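Local coordinates for protein chromatin structure-remodeling complex subunit RSC2 (PDB 4BB7) that serves the yeast RSC complex in ATP-dependent nucleosome remodelling and transcription regulation, contributing through this BAH domain a binding module for histone H3, at residues E71-R76 and F130-S135; P192-G195 and P200-V203. One frame throughout, in Å; residues are numbered along the deposited sequence.

Contact 1 of 2, residues E71-R76 and F130-S135; sequences EQTVHR and FRYNES
Thr73 and Tyr132 mark the closest approach of the two backbones, with their CA atoms 8.1 Å apart, so the loop leading from the 3-10 turn at Glu71 and Gln72 shares no backbone hydrogen bond with strand 130-133. A single ring fills the gap. Tyr132 has its CG anti to the backbone N (chi1 178°), which carries the phenol across to the loop, where Thr73 and Val74 receive it at two different places. Thr73 lies over one face: its methyl CG2 stands 3.7 Å from the ring centroid and almost exactly on the ring normal, a CH-pi contact, while its CB sits 3.8 Å from Tyr132 CE1 on the same face. The two side chains run past each other in opposite directions. At the far end of the ring, Val74 N donates a hydrogen bond of 3.0 Å to Tyr132 OH, nearly straight at 165°, and Val74 CB rests 3.6 Å from that same hydroxyl oxygen. The methyl over the face and the amide on the hydroxyl together probably limit how the phenol can turn or slide.

The orientation of Thr73 is itself secured from behind. Its OG1 is hydrogen-bonded to Pro70 O and also accepts from His75 ND1 at 3.1 Å, with the oxygen tilted 26° out of the imidazole plane; with OG1 so occupied, CG2 is the branch presented to the tyrosine. Met87 packs on both Thr73 and Tyr132, Phe139 on Thr73, and His75 NE2 is hydrogen-bonded in turn to Ser173 OG. The result is a buried tyrosine of the 130-133/138-141 beta hairpin bridging to the loop after strand 60-68, within the BAH domain, a family of the SH3 clan.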
loop_
_atom_site.group_PDB
_atom_site.type_symbol
_atom_site.label_atom_id
_atom_site.label_comp_id
_atom_site.label_asym_id
_atom_site.label_seq_id
_atom_site.Cartn_x
_atom_site.Cartn_y
_atom_site.Cartn_z
ATOM N N GLU A 71 -24.405 9.931 -0.797
ATOM C CA GLU A 71 -24.226 10.529 0.524
ATOM C C GLU A 71 -22.753 10.720 0.870
ATOM O O GLU A 71 -22.418 11.431 1.816
ATOM C CB GLU A 71 -24.898 9.675 1.598
ATOM C CG GLU A 71 -24.362 8.251 1.690
ATOM C CD GLU A 71 -25.170 7.254 0.869
ATOM O OE1 GLU A 71 -25.847 7.671 -0.098
ATOM O OE2 GLU A 71 -25.133 6.047 1.200
ATOM N N GLN A 72 -21.878 10.086 0.100
ATOM C CA GLN A 72 -20.448 10.131 0.379
ATOM C C GLN A 72 -19.709 11.171 -0.459
ATOM O O GLN A 72 -18.489 11.301 -0.358
ATOM C CB GLN A 72 -19.823 8.747 0.177
ATOM C CG GLN A 72 -20.250 7.718 1.218
ATOM C CD GLN A 72 -19.833 6.305 0.856
ATOM O OE1 GLN A 72 -19.759 5.944 -0.323
ATOM N NE2 GLN A 72 -19.560 5.495 1.871
ATOM N N THR A 73 -20.443 11.915 -1.280
ATOM C CA THR A 73 -19.817 12.905 -2.158
ATOM C C THR A 73 -20.212 14.343 -1.828
ATOM O O THR A 73 -21.157 14.597 -1.077
ATOM C CB THR A 73 -20.146 12.645 -3.643
ATOM O OG1 THR A 73 -21.568 12.619 -3.820
ATOM C CG2 THR A 73 -19.552 11.325 -4.110
ATOM N N VAL A 74 -19.469 15.280 -2.400
ATOM C CA VAL A 74 -19.819 16.687 -2.329
ATOM C C VAL A 74 -20.484 17.082 -3.644
ATOM O O VAL A 74 -19.904 16.904 -4.719
ATOM C CB VAL A 74 -18.573 17.559 -2.097
ATOM C CG1 VAL A 74 -18.940 19.030 -2.129
ATOM C CG2 VAL A 74 -17.915 17.193 -0.773
ATOM N N HIS A 75 -21.701 17.610 -3.558
ATOM C CA HIS A 75 -22.465 17.956 -4.752
ATOM C C HIS A 75 -23.532 19.014 -4.488
ATOM O O HIS A 75 -23.970 19.212 -3.350
ATOM C CB HIS A 75 -23.130 16.705 -5.326
ATOM C CG HIS A 75 -24.005 15.991 -4.345
ATOM N ND1 HIS A 75 -23.534 14.996 -3.517
ATOM C CD2 HIS A 75 -25.318 16.138 -4.050
ATOM C CE1 HIS A 75 -24.521 14.553 -2.758
ATOM N NE2 HIS A 75 -25.614 15.230 -3.063
ATOM N N ARG A 76 -23.948 19.686 -5.558
ATOM C CA ARG A 76 -25.034 20.657 -5.497
ATOM C C ARG A 76 -26.257 20.039 -4.836
ATOM O O ARG A 76 -26.628 18.900 -5.119
ATOM C CB ARG A 76 -25.383 21.155 -6.903
ATOM C CG ARG A 76 -24.269 21.951 -7.568
ATOM C CD ARG A 76 -24.499 22.132 -9.063
ATOM N NE ARG A 76 -25.842 22.617 -9.374
ATOM C CZ ARG A 76 -26.166 23.250 -10.498
ATOM N NH1 ARG A 76 -25.246 23.489 -11.424
ATOM N NH2 ARG A 76 -27.413 23.650 -10.695
ATOM N N PHE A 130 -21.453 8.453 -13.759
ATOM C CA PHE A 130 -20.439 9.483 -13.546
ATOM C C PHE A 130 -19.231 8.994 -12.753
ATOM O O PHE A 130 -19.351 8.146 -11.870
ATOM C CB PHE A 130 -21.053 10.677 -12.811
ATOM C CG PHE A 130 -22.228 11.284 -13.516
ATOM C CD1 PHE A 130 -22.042 12.276 -14.470
ATOM C CD2 PHE A 130 -23.516 10.865 -13.228
ATOM C CE1 PHE A 130 -23.121 12.836 -15.123
ATOM C CE2 PHE A 130 -24.599 11.422 -13.876
ATOM C CZ PHE A 130 -24.401 12.411 -14.827
ATOM N N ARG A 131 -18.066 9.541 -13.075
ATOM C CA ARG A 131 -16.900 9.410 -12.212
ATOM C C ARG A 131 -16.784 10.676 -11.368
ATOM O O ARG A 131 -17.272 11.739 -11.758
ATOM C CB ARG A 131 -15.625 9.165 -13.025
ATOM C CG ARG A 131 -15.389 10.144 -14.163
ATOM C CD ARG A 131 -14.070 9.839 -14.868
ATOM N NE ARG A 131 -13.842 10.685 -16.039
ATOM C CZ ARG A 131 -13.196 11.845 -16.011
ATOM N NH1 ARG A 131 -12.713 12.312 -14.865
ATOM N NH2 ARG A 131 -13.034 12.543 -17.128
ATOM N N TYR A 132 -16.144 10.553 -10.210
ATOM C CA TYR A 132 -16.119 11.629 -9.225
ATOM C C TYR A 132 -14.716 12.190 -8.996
ATOM O O TYR A 132 -13.803 11.470 -8.588
ATOM C CB TYR A 132 -16.718 11.124 -7.909
ATOM C CG TYR A 132 -16.710 12.115 -6.767
ATOM C CD1 TYR A 132 -17.460 13.281 -6.828
ATOM C CD2 TYR A 132 -15.978 11.866 -5.610
ATOM C CE1 TYR A 132 -17.466 14.184 -5.777
ATOM C CE2 TYR A 132 -15.979 12.759 -4.555
ATOM C CZ TYR A 132 -16.725 13.919 -4.644
ATOM O OH TYR A 132 -16.732 14.814 -3.598
ATOM N N ASN A 133 -14.556 13.481 -9.267
ATOM C CA ASN A 133 -13.310 14.188 -8.993
ATOM C C ASN A 133 -13.260 14.630 -7.530
ATOM O O ASN A 133 -13.987 15.534 -7.123
ATOM C CB ASN A 133 -13.194 15.404 -9.920
ATOM C CG ASN A 133 -11.926 16.217 -9.682
ATOM O OD1 ASN A 133 -11.302 16.139 -8.623
ATOM N ND2 ASN A 133 -11.552 17.018 -10.673
ATOM N N GLU A 134 -12.402 13.991 -6.742
ATOM C CA GLU A 134 -12.305 14.287 -5.312
ATOM C C GLU A 134 -11.590 15.601 -5.008
ATOM O O GLU A 134 -11.692 16.136 -3.908
ATOM C CB GLU A 134 -11.594 13.149 -4.582
ATOM C CG GLU A 134 -12.445 11.918 -4.358
ATOM C CD GLU A 134 -11.657 10.791 -3.730
ATOM O OE1 GLU A 134 -10.713 10.296 -4.380
ATOM O OE2 GLU A 134 -11.973 10.411 -2.582
ATOM N N SER A 135 -10.851 16.113 -5.979
ATOM C CA SER A 135 -10.097 17.340 -5.778
ATOM C C SER A 135 -10.961 18.578 -6.014
ATOM O O SER A 135 -10.986 19.494 -5.194
ATOM C CB SER A 135 -8.871 17.356 -6.688
ATOM O OG SER A 135 -8.051 16.224 -6.442
#

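Contact 2 of 2, residues P192-G195 and P200-V203; sequences PTMG and PPLV
One firm backbone hydrogen bond, from Thr193 N to Val203 O, joins the two segments over 3.1 Å at an N-H...O angle of 166°. The return bond is poorer. Leu202 N reaches Thr193 O at 3.1 Å, but its angle of 129° makes it weak, and it comes from the residue before Val203, one step out of the register that regular pairing would need.

Thr193 thus pairs with Val203 in one isolated antiparallel bridge, classed as a hydrogen-bonded pair and set in the long irregular connection between strands 166-172 and 206-207. Only four residues separate the two segments, so the chain doubles back on itself here without building a regular hairpin of paired strands.

Apolar contacts gather around Pro201. Its CB lies 4.2 Å from Pro192 CB, one proline ring meeting the other at the flank of the bridge. Two residues after Pro192, Met194 bends back: its CB points away from the other segment, yet successive turns about the CB-CG and CG-SD bonds fold the thioether round until Met194 CE is 4.1 Å from Pro201 CG. Methionine and proline then lie side by side, pointing the same way. Tyr68 of strand 60-68 also touches Pro201, which connects this surface turn to the body of the domain.

The remaining van der Waals contacts lie on the side of Thr193 and Val203, whose side chains cross at a slant. Thr193 CG2 and Val203 CG1, each placed between its own backbone N and carbonyl carbon, are modelled 3.2 Å apart, a separation too short to be trusted. Leu202 directs its CB at the backbone of the other segment, 4.0 Å from Gly195 N, and Leu178 touches Val203.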
loop_
_atom_site.group_PDB
_atom_site.type_symbol
_atom_site.label_atom_id
_atom_site.label_comp_id
_atom_site.label_asym_id
_atom_site.label_seq_id
_atom_site.Cartn_x
_atom_site.Cartn_y
_atom_site.Cartn_z
ATOM N N PRO A 192 -15.856 17.310 2.324
ATOM C CA PRO A 192 -16.522 16.205 3.018
ATOM C C PRO A 192 -15.903 16.009 4.395
ATOM O O PRO A 192 -14.823 16.534 4.664
ATOM C CB PRO A 192 -16.186 15.001 2.138
ATOM C CG PRO A 192 -14.853 15.344 1.557
ATOM C CD PRO A 192 -14.926 16.829 1.286
ATOM N N THR A 193 -16.569 15.261 5.264
ATOM C CA THR A 193 -15.948 14.938 6.536
ATOM C C THR A 193 -15.461 13.499 6.525
ATOM O O THR A 193 -16.153 12.598 6.052
ATOM C CB THR A 193 -16.870 15.200 7.736
ATOM O OG1 THR A 193 -16.182 14.850 8.945
ATOM C CG2 THR A 193 -18.134 14.387 7.623
ATOM N N MET A 194 -14.252 13.300 7.031
ATOM C CA MET A 194 -13.630 11.989 7.009
ATOM C C MET A 194 -13.813 11.315 8.351
ATOM O O MET A 194 -13.645 11.938 9.397
ATOM C CB MET A 194 -12.139 12.105 6.688
ATOM C CG MET A 194 -11.824 13.020 5.515
ATOM S SD MET A 194 -12.737 12.599 4.015
ATOM C CE MET A 194 -12.068 10.981 3.645
ATOM N N GLY A 195 -14.182 10.042 8.317
ATOM C CA GLY A 195 -14.213 9.239 9.523
ATOM C C GLY A 195 -12.912 8.472 9.554
ATOM O O GLY A 195 -11.839 9.062 9.702
ATOM N N PRO A 200 -14.154 5.313 2.931
ATOM C CA PRO A 200 -14.715 6.489 2.260
ATOM C C PRO A 200 -15.204 7.487 3.302
ATOM O O PRO A 200 -15.279 7.133 4.478
ATOM C CB PRO A 200 -15.904 5.912 1.483
ATOM C CG PRO A 200 -15.578 4.470 1.302
ATOM C CD PRO A 200 -14.842 4.070 2.544
ATOM N N PRO A 201 -15.542 8.714 2.881
ATOM C CA PRO A 201 -15.972 9.743 3.835
ATOM C C PRO A 201 -17.173 9.287 4.657
ATOM O O PRO A 201 -18.007 8.531 4.153
ATOM C CB PRO A 201 -16.374 10.914 2.928
ATOM C CG PRO A 201 -15.624 10.694 1.662
ATOM C CD PRO A 201 -15.570 9.205 1.492
ATOM N N LEU A 202 -17.255 9.741 5.905
ATOM C CA LEU A 202 -18.406 9.436 6.748
ATOM C C LEU A 202 -19.672 10.068 6.170
ATOM O O LEU A 202 -20.764 9.513 6.286
ATOM C CB LEU A 202 -18.174 9.925 8.180
ATOM C CG LEU A 202 -19.270 9.594 9.197
ATOM C CD1 LEU A 202 -19.473 8.086 9.308
ATOM C CD2 LEU A 202 -18.949 10.193 10.560
ATOM N N VAL A 203 -19.516 11.234 5.551
ATOM C CA VAL A 203 -20.626 11.906 4.887
ATOM C C VAL A 203 -20.123 13.087 4.063
ATOM O O VAL A 203 -19.181 13.776 4.458
ATOM C CB VAL A 203 -21.691 12.392 5.894
ATOM C CG1 VAL A 203 -21.099 13.414 6.845
ATOM C CG2 VAL A 203 -22.898 12.971 5.161
#

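Contacts 1 and 2, one buried and one at the surface, are joined because segment 71-76 of contact 1 also packs against contact 2. Their centres are about 12 Å apart. While Thr73 and Val74 hold the tyrosine of contact 1, Val74 CG2 lies 3.6 Å from Pro192 CD, Gln72 O 3.6 Å from Pro201 CG, and Glu71 O 3.7 Å from Val203 CG2. Backbone bonds of Glu71 with Gly204 and of His75 with Ala205 continue the junction towards the parallel pairing of strands 75-76 and 206-207. In sequence, both segments of contact 1 precede those of contact 2.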